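PDB 2PO1: exosome complex component Rrp42 from Pyrococcus abyssi, which is probably a non-catalytic component of the RNA-degrading exosome that helps to structure the active site of its partner Rrp41. Local coordinates for residues 16-21 with 202-207; 41-46 with 160-165; 128-133 with 179-184. All blocks are in the same frame, centred on the assembly; numbering follows the deposited sequence.

Contact 1 of 3, residues 16-21 with 202-207; sequences DHIINL and AKIGNI
Ile18 and Ile19, neighbours on the helix, meet Ile204 at the end of a strand. The contact is wholly apolar and small, burying 130 Å² over both sides. It is made by two branches of one isoleucine, each reaching a different residue of the helix. The tighter touch is branch to branch: CG2 of Ile204 lies 3.8 Å from CG1 of Ile19. The second is looser, with CD1 of Ile204 4.3 Å from CG2 of Ile18. The CB of Ile204 points at the helix. Its chi1 of -51° sets CG2 opposite the backbone N, where it meets Ile19. The same turn brings CG1 beside that N, and the extended chain carries CD1 on to Ile18. Ile19 and Ile204 approach at a slant, neither lined up nor square. The CB of Ile19 does not head for the strand. The CG1 branch closes the distance, with chi1 at -89°, about 30° from a staggered position. Ile204 also opens a type II' turn that ends at Ile207. Ile204 N donates to Ile207 O at 2.7 Å, and Ile207 N returns a bond to Ile204 O at 3.1 Å. Gly205 takes the first corner with a positive phi of 58°. Its N also bonds to OD2 of Asp221. This is a beta hairpin with a two-residue loop, Gly205-Asn206, and the helix lies against its end. The hairpin lies within the second 3' exoribonuclease family domain. It joins strands 197-204 and 207-210 at one side of a four-stranded antiparallel sheet. Helix 214-219 packs beside it, with Val219 touching both Ile18 and Ile204. Leu22 of helix 13-23 reaches Ile204 and Ile207, so the N-terminal helix covers the hairpin turn with several residues.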
ATOM      1  N   ASP C  16       9.190 -28.122 -28.033  1.00 36.72           N
ATOM      2  CA  ASP C  16       9.733 -29.196 -28.817  1.00 36.24           C
ATOM      3  C   ASP C  16      10.084 -28.702 -30.177  1.00 35.23           C
ATOM      4  O   ASP C  16      11.094 -29.099 -30.733  1.00 35.21           O
ATOM      5  CB  ASP C  16       8.751 -30.338 -28.887  1.00 38.00           C
ATOM      6  CG  ASP C  16       8.668 -31.096 -27.587  1.00 40.01           C
ATOM      7  OD1 ASP C  16       7.553 -31.421 -27.146  1.00 42.67           O
ATOM      8  OD2 ASP C  16       9.727 -31.383 -27.012  1.00 43.03           O
ATOM      9  N   HIS C  17       9.265 -27.807 -30.713  1.00 33.50           N
ATOM     10  CA  HIS C  17       9.556 -27.300 -32.021  1.00 33.18           C
ATOM     11  C   HIS C  17      10.790 -26.411 -31.997  1.00 31.89           C
ATOM     12  O   HIS C  17      11.695 -26.551 -32.828  1.00 32.31           O
ATOM     13  CB  HIS C  17       8.390 -26.515 -32.579  1.00 32.93           C
ATOM     14  CG  HIS C  17       8.641 -26.027 -33.966  1.00 33.98           C
ATOM     15  ND1 HIS C  17       9.096 -26.857 -34.968  1.00 37.17           N
ATOM     16  CD2 HIS C  17       8.528 -24.796 -34.514  1.00 35.01           C
ATOM     17  CE1 HIS C  17       9.235 -26.165 -36.084  1.00 39.20           C
ATOM     18  NE2 HIS C  17       8.905 -24.909 -35.834  1.00 35.68           N
ATOM     19  N   ILE C  18      10.792 -25.490 -31.043  1.00 29.97           N
ATOM     20  CA  ILE C  18      11.950 -24.636 -30.801  1.00 30.14           C
ATOM     21  C   ILE C  18      13.241 -25.449 -30.503  1.00 31.73           C
ATOM     22  O   ILE C  18      14.245 -25.212 -31.147  1.00 31.24           O
ATOM     23  CB  ILE C  18      11.620 -23.540 -29.825  1.00 27.60           C
ATOM     24  CG1 ILE C  18      10.526 -22.652 -30.433  1.00 27.30           C
ATOM     25  CG2 ILE C  18      12.827 -22.722 -29.460  1.00 27.44           C
ATOM     26  CD1 ILE C  18      10.024 -21.568 -29.479  1.00 26.60           C
ATOM     27  N   ILE C  19      13.214 -26.422 -29.594  1.00 32.93           N
ATOM     28  CA  ILE C  19      14.425 -27.202 -29.351  1.00 35.59           C
ATOM     29  C   ILE C  19      14.931 -27.896 -30.587  1.00 37.95           C
ATOM     30  O   ILE C  19      16.127 -27.876 -30.858  1.00 40.18           O
ATOM     31  CB  ILE C  19      14.265 -28.220 -28.227  1.00 37.29           C
ATOM     32  CG1 ILE C  19      14.618 -27.567 -26.886  1.00 39.85           C
ATOM     33  CG2 ILE C  19      15.171 -29.438 -28.448  1.00 39.00           C
ATOM     34  CD1 ILE C  19      14.179 -28.444 -25.726  1.00 47.70           C
ATOM     35  N   ASN C  20      14.023 -28.505 -31.356  1.00 38.67           N
ATOM     36  CA  ASN C  20      14.405 -29.282 -32.492  1.00 38.97           C
ATOM     37  C   ASN C  20      14.941 -28.398 -33.579  1.00 38.67           C
ATOM     38  O   ASN C  20      15.927 -28.750 -34.200  1.00 39.89           O
ATOM     39  CB  ASN C  20      13.245 -30.159 -32.991  1.00 39.86           C
ATOM     40  CG  ASN C  20      12.931 -31.295 -32.045  1.00 40.58           C
ATOM     41  OD1 ASN C  20      13.418 -31.305 -30.910  1.00 41.30           O
ATOM     42  ND2 ASN C  20      12.096 -32.256 -32.487  1.00 39.53           N
ATOM     43  N   LEU C  21      14.289 -27.275 -33.838  1.00 36.87           N
ATOM     44  CA  LEU C  21      14.848 -26.314 -34.764  1.00 38.16           C
ATOM     45  C   LEU C  21      16.253 -25.931 -34.321  1.00 38.04           C
ATOM     46  O   LEU C  21      17.170 -25.892 -35.137  1.00 38.14           O
ATOM     47  CB  LEU C  21      14.009 -25.049 -34.828  1.00 36.63           C
ATOM     48  CG  LEU C  21      12.966 -24.933 -35.925  1.00 39.03           C
ATOM     49  CD1 LEU C  21      12.306 -23.594 -35.850  1.00 40.53           C
ATOM     50  CD2 LEU C  21      13.568 -25.116 -37.262  1.00 45.34           C
ATOM     51  N   ALA C 202      19.376 -16.467 -24.166  1.00 22.70           N
ATOM     52  CA  ALA C 202      18.546 -17.525 -23.582  1.00 22.61           C
ATOM     53  C   ALA C 202      19.327 -18.804 -23.740  1.00 23.59           C
ATOM     54  O   ALA C 202      19.862 -19.059 -24.791  1.00 23.23           O
ATOM     55  CB  ALA C 202      17.243 -17.625 -24.323  1.00 23.55           C
ATOM     56  N   LYS C 203      19.442 -19.584 -22.676  1.00 23.25           N
ATOM     57  CA  LYS C 203      19.938 -20.922 -22.831  1.00 23.75           C
ATOM     58  C   LYS C 203      18.729 -21.817 -23.045  1.00 24.95           C
ATOM     59  O   LYS C 203      17.806 -21.868 -22.201  1.00 24.93           O
ATOM     60  CB  LYS C 203      20.721 -21.349 -21.605  1.00 24.86           C
ATOM     61  CG  LYS C 203      21.129 -22.799 -21.600  1.00 25.77           C
ATOM     62  CD  LYS C 203      22.286 -23.002 -20.643  1.00 27.71           C
ATOM     63  CE  LYS C 203      22.720 -24.459 -20.655  1.00 24.43           C
ATOM     64  NZ  LYS C 203      23.898 -24.591 -19.752  1.00 27.51           N
ATOM     65  N   ILE C 204      18.716 -22.489 -24.191  1.00 26.63           N
ATOM     66  CA  ILE C 204      17.681 -23.476 -24.544  1.00 27.69           C
ATOM     67  C   ILE C 204      18.372 -24.801 -24.822  1.00 29.34           C
ATOM     68  O   ILE C 204      19.099 -24.936 -25.805  1.00 30.44           O
ATOM     69  CB  ILE C 204      16.881 -23.010 -25.764  1.00 27.20           C
ATOM     70  CG1 ILE C 204      16.390 -21.574 -25.535  1.00 25.91           C
ATOM     71  CG2 ILE C 204      15.759 -24.001 -26.087  1.00 30.02           C
ATOM     72  CD1 ILE C 204      15.631 -20.937 -26.724  1.00 26.03           C
ATOM     73  N   GLY C 205      18.170 -25.765 -23.930  1.00 29.66           N
ATOM     74  CA  GLY C 205      18.988 -26.963 -23.926  1.00 32.14           C
ATOM     75  C   GLY C 205      20.450 -26.574 -23.765  1.00 33.24           C
ATOM     76  O   GLY C 205      20.816 -25.871 -22.820  1.00 32.89           O
ATOM     77  N   ASN C 206      21.293 -27.005 -24.692  1.00 34.30           N
ATOM     78  CA  ASN C 206      22.716 -26.726 -24.585  1.00 35.42           C
ATOM     79  C   ASN C 206      23.150 -25.597 -25.491  1.00 33.50           C
ATOM     80  O   ASN C 206      24.315 -25.466 -25.831  1.00 33.34           O
ATOM     81  CB  ASN C 206      23.528 -27.993 -24.824  1.00 37.59           C
ATOM     82  CG  ASN C 206      23.535 -28.891 -23.605  1.00 41.82           C
ATOM     83  OD1 ASN C 206      23.248 -28.444 -22.482  1.00 44.26           O
ATOM     84  ND2 ASN C 206      23.849 -30.164 -23.812  1.00 47.80           N
ATOM     85  N   ILE C 207      22.197 -24.768 -25.852  1.00 31.44           N
ATOM     86  CA  ILE C 207      22.433 -23.753 -26.846  1.00 32.03           C
ATOM     87  C   ILE C 207      22.028 -22.386 -26.299  1.00 29.98           C
ATOM     88  O   ILE C 207      20.912 -22.217 -25.773  1.00 28.57           O
ATOM     89  CB  ILE C 207      21.599 -24.067 -28.101  1.00 32.43           C
ATOM     90  CG1 ILE C 207      22.224 -25.208 -28.885  1.00 35.50           C
ATOM     91  CG2 ILE C 207      21.549 -22.872 -28.984  1.00 32.82           C
ATOM     92  CD1 ILE C 207      21.235 -25.918 -29.770  1.00 39.06           C
TER

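Contact 2 of 3, residues 41-46 with 160-165; sequences IEVGVI and AIAALL
Ala162 receives the two side chains that strand 39-43 turns to helix 152-166, Ile41 and Val43. The apolar contacts all use CB of Ala162. CG2 of Val43 comes to 3.7 Å from it, and CG2 of Ile41 to 3.9 Å. CB of Ala162 faces both CG2 branches, which lie on its strand side. The axes of strand and helix pass 8.7 Å apart and run roughly the same way, at 31°. The closest approach to the backbone involves the same valine methyl. CG2 of Val43 is modelled 3.3 Å from Ala162 O, but chi1 of Val43 is eclipsed at 120°, so this short contact is doubtful. The distance from that methyl to CB of Ala162 shares the uncertainty. The closest backbone pair is Val43 with Ala163, 6.2 Å between CA atoms. This is helix-on-sheet packing inside the first domain of the RNase PH family fold. Within this chain, strand 39-43 is the outermost strand at one side of a five-stranded sheet, next to strand 51-57. Ala53 of that strand touches Val43, Ala162 and Ala163. Helix 247-275 packs nearby, where Ile268 meets both Ile41 and Leu165.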
ATOM      1  N   ILE C  41      15.698   2.149 -33.258  1.00 26.99           N
ATOM      2  CA  ILE C  41      15.918   3.060 -32.131  1.00 24.62           C
ATOM      3  C   ILE C  41      15.526   4.429 -32.647  1.00 25.74           C
ATOM      4  O   ILE C  41      15.955   4.849 -33.734  1.00 25.30           O
ATOM      5  CB  ILE C  41      17.383   3.064 -31.653  1.00 23.99           C
ATOM      6  CG1 ILE C  41      17.791   1.654 -31.232  1.00 22.04           C
ATOM      7  CG2 ILE C  41      17.550   4.031 -30.459  1.00 24.91           C
ATOM      8  CD1 ILE C  41      19.245   1.511 -31.042  1.00 21.80           C
ATOM      9  N   GLU C  42      14.624   5.077 -31.941  1.00 23.36           N
ATOM     10  CA  GLU C  42      14.257   6.417 -32.298  1.00 27.12           C
ATOM     11  C   GLU C  42      14.213   7.232 -31.064  1.00 26.48           C
ATOM     12  O   GLU C  42      13.448   6.938 -30.140  1.00 25.89           O
ATOM     13  CB  GLU C  42      12.909   6.483 -32.985  1.00 28.43           C
ATOM     14  CG  GLU C  42      12.722   7.837 -33.695  1.00 34.76           C
ATOM     15  CD  GLU C  42      11.358   8.018 -34.299  1.00 40.87           C
ATOM     16  OE1 GLU C  42      11.072   9.149 -34.742  1.00 46.32           O
ATOM     17  OE2 GLU C  42      10.576   7.040 -34.342  1.00 43.13           O
ATOM     18  N   VAL C  43      14.994   8.296 -31.067  1.00 27.10           N
ATOM     19  CA  VAL C  43      15.315   9.048 -29.862  1.00 26.69           C
ATOM     20  C   VAL C  43      14.595  10.395 -29.885  1.00 26.14           C
ATOM     21  O   VAL C  43      14.273  10.908 -30.942  1.00 28.12           O
ATOM     22  CB  VAL C  43      16.858   9.058 -29.781  1.00 26.91           C
ATOM     23  CG1 VAL C  43      17.455  10.399 -29.801  1.00 30.71           C
ATOM     24  CG2 VAL C  43      17.322   8.201 -28.665  1.00 24.56           C
ATOM     25  N   GLY C  44      14.203  10.910 -28.734  1.00 25.36           N
ATOM     26  CA  GLY C  44      13.596  12.236 -28.694  1.00 25.59           C
ATOM     27  C   GLY C  44      12.149  12.276 -29.109  1.00 25.92           C
ATOM     28  O   GLY C  44      11.635  13.313 -29.501  1.00 26.94           O
ATOM     29  N   VAL C  45      11.484  11.138 -28.974  1.00 25.70           N
ATOM     30  CA  VAL C  45      10.099  10.964 -29.411  1.00 26.10           C
ATOM     31  C   VAL C  45       9.086  11.606 -28.430  1.00 24.63           C
ATOM     32  O   VAL C  45       7.984  11.944 -28.832  1.00 24.63           O
ATOM     33  CB  VAL C  45       9.763   9.447 -29.613  1.00 24.85           C
ATOM     34  CG1 VAL C  45      10.634   8.849 -30.662  1.00 27.95           C
ATOM     35  CG2 VAL C  45       9.949   8.674 -28.328  1.00 22.69           C
ATOM     36  N   ILE C  46       9.441  11.720 -27.145  1.00 23.32           N
ATOM     37  CA  ILE C  46       8.579  12.400 -26.168  1.00 22.25           C
ATOM     38  C   ILE C  46       9.208  13.783 -25.912  1.00 24.82           C
ATOM     39  O   ILE C  46      10.118  13.938 -25.076  1.00 22.44           O
ATOM     40  CB  ILE C  46       8.408  11.637 -24.817  1.00 21.74           C
ATOM     41  CG1 ILE C  46       7.907  10.195 -25.034  1.00 20.01           C
ATOM     42  CG2 ILE C  46       7.474  12.400 -23.924  1.00 18.49           C
ATOM     43  CD1 ILE C  46       6.600  10.097 -25.857  1.00 16.62           C
ATOM     44  N   ALA C 160      17.376   2.997 -22.610  1.00 19.40           N
ATOM     45  CA  ALA C 160      17.729   3.830 -21.439  1.00 18.74           C
ATOM     46  C   ALA C 160      18.947   4.636 -21.809  1.00 19.17           C
ATOM     47  O   ALA C 160      18.961   5.859 -21.679  1.00 20.64           O
ATOM     48  CB  ALA C 160      17.976   2.993 -20.175  1.00 18.81           C
ATOM     49  N   ILE C 161      19.959   3.980 -22.361  1.00 18.43           N
ATOM     50  CA  ILE C 161      21.148   4.713 -22.662  1.00 17.84           C
ATOM     51  C   ILE C 161      20.911   5.631 -23.866  1.00 19.05           C
ATOM     52  O   ILE C 161      21.503   6.726 -23.959  1.00 18.39           O
ATOM     53  CB  ILE C 161      22.406   3.801 -22.846  1.00 18.63           C
ATOM     54  CG1 ILE C 161      23.680   4.666 -22.843  1.00 17.48           C
ATOM     55  CG2 ILE C 161      22.285   2.962 -24.058  1.00 18.06           C
ATOM     56  CD1 ILE C 161      23.952   5.212 -21.379  1.00 15.48           C
ATOM     57  N   ALA C 162      20.065   5.203 -24.788  1.00 18.37           N
ATOM     58  CA  ALA C 162      19.807   6.073 -25.938  1.00 20.03           C
ATOM     59  C   ALA C 162      19.041   7.300 -25.460  1.00 19.63           C
ATOM     60  O   ALA C 162      19.243   8.399 -25.960  1.00 21.02           O
ATOM     61  CB  ALA C 162      19.043   5.316 -27.060  1.00 20.02           C
ATOM     62  N   ALA C 163      18.157   7.140 -24.476  1.00 19.23           N
ATOM     63  CA  ALA C 163      17.359   8.277 -24.015  1.00 18.38           C
ATOM     64  C   ALA C 163      18.303   9.251 -23.265  1.00 19.55           C
ATOM     65  O   ALA C 163      18.254  10.470 -23.445  1.00 21.53           O
ATOM     66  CB  ALA C 163      16.227   7.794 -23.129  1.00 18.26           C
ATOM     67  N   LEU C 164      19.234   8.704 -22.479  1.00 19.63           N
ATOM     68  CA  LEU C 164      20.215   9.532 -21.727  1.00 19.67           C
ATOM     69  C   LEU C 164      21.127  10.309 -22.677  1.00 20.90           C
ATOM     70  O   LEU C 164      21.455  11.502 -22.459  1.00 22.32           O
ATOM     71  CB  LEU C 164      21.018   8.596 -20.823  1.00 19.25           C
ATOM     72  CG  LEU C 164      20.267   8.152 -19.592  1.00 19.40           C
ATOM     73  CD1 LEU C 164      21.094   7.077 -18.982  1.00 19.89           C
ATOM     74  CD2 LEU C 164      20.207   9.335 -18.624  1.00 19.50           C
ATOM     75  N   LEU C 165      21.532   9.646 -23.752  1.00 20.22           N
ATOM     76  CA  LEU C 165      22.315  10.309 -24.787  1.00 23.11           C
ATOM     77  C   LEU C 165      21.495  11.371 -25.471  1.00 23.66           C
ATOM     78  O   LEU C 165      22.019  12.360 -25.862  1.00 21.98           O
ATOM     79  CB  LEU C 165      22.815   9.333 -25.837  1.00 22.31           C
ATOM     80  CG  LEU C 165      23.912   8.407 -25.300  1.00 21.89           C
ATOM     81  CD1 LEU C 165      23.989   7.187 -26.209  1.00 20.67           C
ATOM     82  CD2 LEU C 165      25.245   9.161 -25.159  1.00 21.93           C
TER

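Contact 3 of 3, residues 128-133 with 179-184; sequences MVIVPG and GEVETL
The chain turns a corner at Ile130, where Ile130 and Val131 form a classic beta bulge opposite Ile135, and Ile130 lies 8.0 Å from Val181, CA to CA. That spacing is bridged by side chains. Val181 points its CB at the bulge, and its CG2 branch does most of the touching. CG2 of Val181 is 3.8 Å from CG2 of Ile130 and 4.1 Å from CG2 of Val131. Its other branch, CG1, is 4.2 Å from the same Ile130 methyl. Two residues in a row can reach one valine because the bulge turns both toward it. Ile130 meets Val181 nearly at a right angle. Val131 instead passes it in the opposite direction. A chi1 near 180° puts CG2 of Val131 anti to the carbonyl carbon, and this is the branch that reaches Val181. The patch is small, 89 Å² over both sides, and lies at the surface. Strand 181-184 is an outer strand, within this chain, of a three-stranded antiparallel sheet, paired with 168-174. Val172 of that strand, Ile135 of strand 135-147 and Leu70 of strand 60-71 each touch both Ile130 and Val181, so the contact joins this small sheet to the five-stranded one.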
ATOM      1  N   MET C 128      26.946  16.250 -12.037  1.00 29.82           N
ATOM      2  CA  MET C 128      25.523  16.575 -11.934  1.00 28.93           C
ATOM      3  C   MET C 128      25.263  17.294 -10.632  1.00 30.38           C
ATOM      4  O   MET C 128      24.118  17.413 -10.176  1.00 30.55           O
ATOM      5  CB  MET C 128      24.675  15.298 -12.024  1.00 27.64           C
ATOM      6  CG  MET C 128      24.464  14.856 -13.425  1.00 21.84           C
ATOM      7  SD  MET C 128      23.631  13.286 -13.542  1.00 26.35           S
ATOM      8  CE  MET C 128      22.580  13.314 -12.111  1.00 19.03           C
ATOM      9  N   VAL C 129      26.339  17.821 -10.062  1.00 31.34           N
ATOM     10  CA  VAL C 129      26.274  18.559  -8.817  1.00 33.04           C
ATOM     11  C   VAL C 129      26.174  20.045  -9.105  1.00 34.41           C
ATOM     12  O   VAL C 129      26.885  20.557  -9.965  1.00 35.40           O
ATOM     13  CB  VAL C 129      27.511  18.284  -7.949  1.00 33.79           C
ATOM     14  CG1 VAL C 129      27.512  19.174  -6.754  1.00 34.59           C
ATOM     15  CG2 VAL C 129      27.502  16.842  -7.528  1.00 33.15           C
ATOM     16  N   ILE C 130      25.261  20.730  -8.434  1.00 34.57           N
ATOM     17  CA  ILE C 130      25.168  22.181  -8.589  1.00 36.86           C
ATOM     18  C   ILE C 130      25.727  22.857  -7.354  1.00 38.90           C
ATOM     19  O   ILE C 130      26.585  23.736  -7.445  1.00 41.15           O
ATOM     20  CB  ILE C 130      23.718  22.665  -8.839  1.00 36.31           C
ATOM     21  CG1 ILE C 130      23.076  21.873  -9.977  1.00 35.50           C
ATOM     22  CG2 ILE C 130      23.678  24.162  -9.100  1.00 37.14           C
ATOM     23  CD1 ILE C 130      23.896  21.811 -11.267  1.00 36.62           C
ATOM     24  N   VAL C 131      25.246  22.458  -6.188  1.00 38.22           N
ATOM     25  CA  VAL C 131      25.830  22.932  -4.942  1.00 40.29           C
ATOM     26  C   VAL C 131      26.104  21.655  -4.188  1.00 40.39           C
ATOM     27  O   VAL C 131      25.163  20.941  -3.844  1.00 39.52           O
ATOM     28  CB  VAL C 131      24.848  23.805  -4.164  1.00 40.36           C
ATOM     29  CG1 VAL C 131      25.466  24.298  -2.870  1.00 42.45           C
ATOM     30  CG2 VAL C 131      24.392  24.959  -5.036  1.00 40.86           C
ATOM     31  N   PRO C 132      27.393  21.302  -4.004  1.00 42.10           N
ATOM     32  CA  PRO C 132      27.719  20.068  -3.278  1.00 42.02           C
ATOM     33  C   PRO C 132      26.937  19.914  -1.978  1.00 42.24           C
ATOM     34  O   PRO C 132      26.817  20.849  -1.221  1.00 43.49           O
ATOM     35  CB  PRO C 132      29.221  20.205  -3.024  1.00 44.00           C
ATOM     36  CG  PRO C 132      29.694  20.940  -4.227  1.00 44.35           C
ATOM     37  CD  PRO C 132      28.611  21.973  -4.497  1.00 43.43           C
ATOM     38  N   GLY C 133      26.331  18.753  -1.780  1.00 41.02           N
ATOM     39  CA  GLY C 133      25.624  18.484  -0.543  1.00 40.77           C
ATOM     40  C   GLY C 133      24.244  19.089  -0.436  1.00 40.22           C
ATOM     41  O   GLY C 133      23.592  18.914   0.588  1.00 41.52           O
ATOM     42  N   GLY C 179      23.200  33.694  -4.190  1.00 64.92           N
ATOM     43  CA  GLY C 179      23.190  32.363  -3.589  1.00 63.31           C
ATOM     44  C   GLY C 179      22.103  31.441  -4.129  1.00 61.13           C
ATOM     45  O   GLY C 179      21.989  30.297  -3.691  1.00 59.70           O
ATOM     46  N   GLU C 180      21.305  31.942  -5.074  1.00 61.23           N
ATOM     47  CA  GLU C 180      20.260  31.170  -5.744  1.00 59.69           C
ATOM     48  C   GLU C 180      20.812  30.340  -6.891  1.00 57.50           C
ATOM     49  O   GLU C 180      21.813  30.682  -7.505  1.00 57.41           O
ATOM     50  CB  GLU C 180      19.225  32.085  -6.387  1.00 60.56           C
ATOM     51  CG  GLU C 180      18.515  33.129  -5.520  1.00 64.31           C
ATOM     52  CD  GLU C 180      17.424  33.816  -6.344  1.00 65.24           C
ATOM     53  OE1 GLU C 180      16.837  34.831  -5.893  1.00 68.68           O
ATOM     54  OE2 GLU C 180      17.170  33.318  -7.478  1.00 67.28           O
ATOM     55  N   VAL C 181      20.103  29.264  -7.204  1.00 55.50           N
ATOM     56  CA  VAL C 181      20.348  28.501  -8.408  1.00 54.04           C
ATOM     57  C   VAL C 181      19.394  29.023  -9.474  1.00 54.26           C
ATOM     58  O   VAL C 181      18.210  29.217  -9.209  1.00 54.69           O
ATOM     59  CB  VAL C 181      20.144  26.993  -8.162  1.00 52.01           C
ATOM     60  CG1 VAL C 181      20.087  26.268  -9.455  1.00 50.18           C
ATOM     61  CG2 VAL C 181      21.291  26.449  -7.315  1.00 52.66           C
ATOM     62  N   GLU C 182      19.924  29.296 -10.665  1.00 54.59           N
ATOM     63  CA  GLU C 182      19.109  29.766 -11.794  1.00 55.06           C
ATOM     64  C   GLU C 182      19.047  28.698 -12.896  1.00 53.56           C
ATOM     65  O   GLU C 182      20.079  28.212 -13.360  1.00 52.57           O
ATOM     66  CB  GLU C 182      19.650  31.095 -12.329  1.00 56.87           C
ATOM     67  CG  GLU C 182      19.558  32.233 -11.302  1.00 59.57           C
ATOM     68  CD  GLU C 182      20.542  33.376 -11.574  1.00 62.07           C
ATOM     69  OE1 GLU C 182      21.550  33.128 -12.264  1.00 61.38           O
ATOM     70  OE2 GLU C 182      20.314  34.513 -11.081  1.00 64.16           O
ATOM     71  N   THR C 183      17.827  28.311 -13.265  1.00 53.16           N
ATOM     72  CA  THR C 183      17.596  27.375 -14.359  1.00 51.70           C
ATOM     73  C   THR C 183      17.434  28.193 -15.625  1.00 52.50           C
ATOM     74  O   THR C 183      16.515  29.011 -15.726  1.00 53.78           O
ATOM     75  CB  THR C 183      16.323  26.543 -14.155  1.00 50.55           C
ATOM     76  OG1 THR C 183      16.560  25.509 -13.188  1.00 51.20           O
ATOM     77  CG2 THR C 183      15.919  25.869 -15.467  1.00 51.71           C
ATOM     78  N   LEU C 184      18.337  27.970 -16.580  1.00 51.48           N
ATOM     79  CA  LEU C 184      18.332  28.692 -17.842  1.00 51.87           C
ATOM     80  C   LEU C 184      17.524  27.925 -18.893  1.00 50.22           C
ATOM     81  O   LEU C 184      17.187  26.771 -18.698  1.00 48.57           O
ATOM     82  CB  LEU C 184      19.770  28.950 -18.335  1.00 52.43           C
ATOM     83  CG  LEU C 184      20.871  29.247 -17.310  1.00 51.90           C
ATOM     84  CD1 LEU C 184      22.209  29.361 -18.004  1.00 50.24           C
ATOM     85  CD2 LEU C 184      20.573  30.504 -16.476  1.00 53.45           C
TER

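How the contacts relate
From the N terminus, the chain first passes helix 13-23, which begins contact 1. Strand 39-43 follows and begins contact 2. The loop before strand 135-147 begins contact 3. Helix 152-166 then closes contact 2, strand 181-184 closes contact 3, and residues 202-207 close contact 1 last. Contacts 2 and 3 therefore cross, and both nest inside contact 1. Contact 2 lies nearest the middle of the chain. Contacts 1 and 3 are at far ends, about 54 Å between centres. Together they tie the N-terminal helix to the four-stranded sheet, helix 152-166 to strand 39-43 of the five-stranded sheet, and that sheet to the three-stranded one.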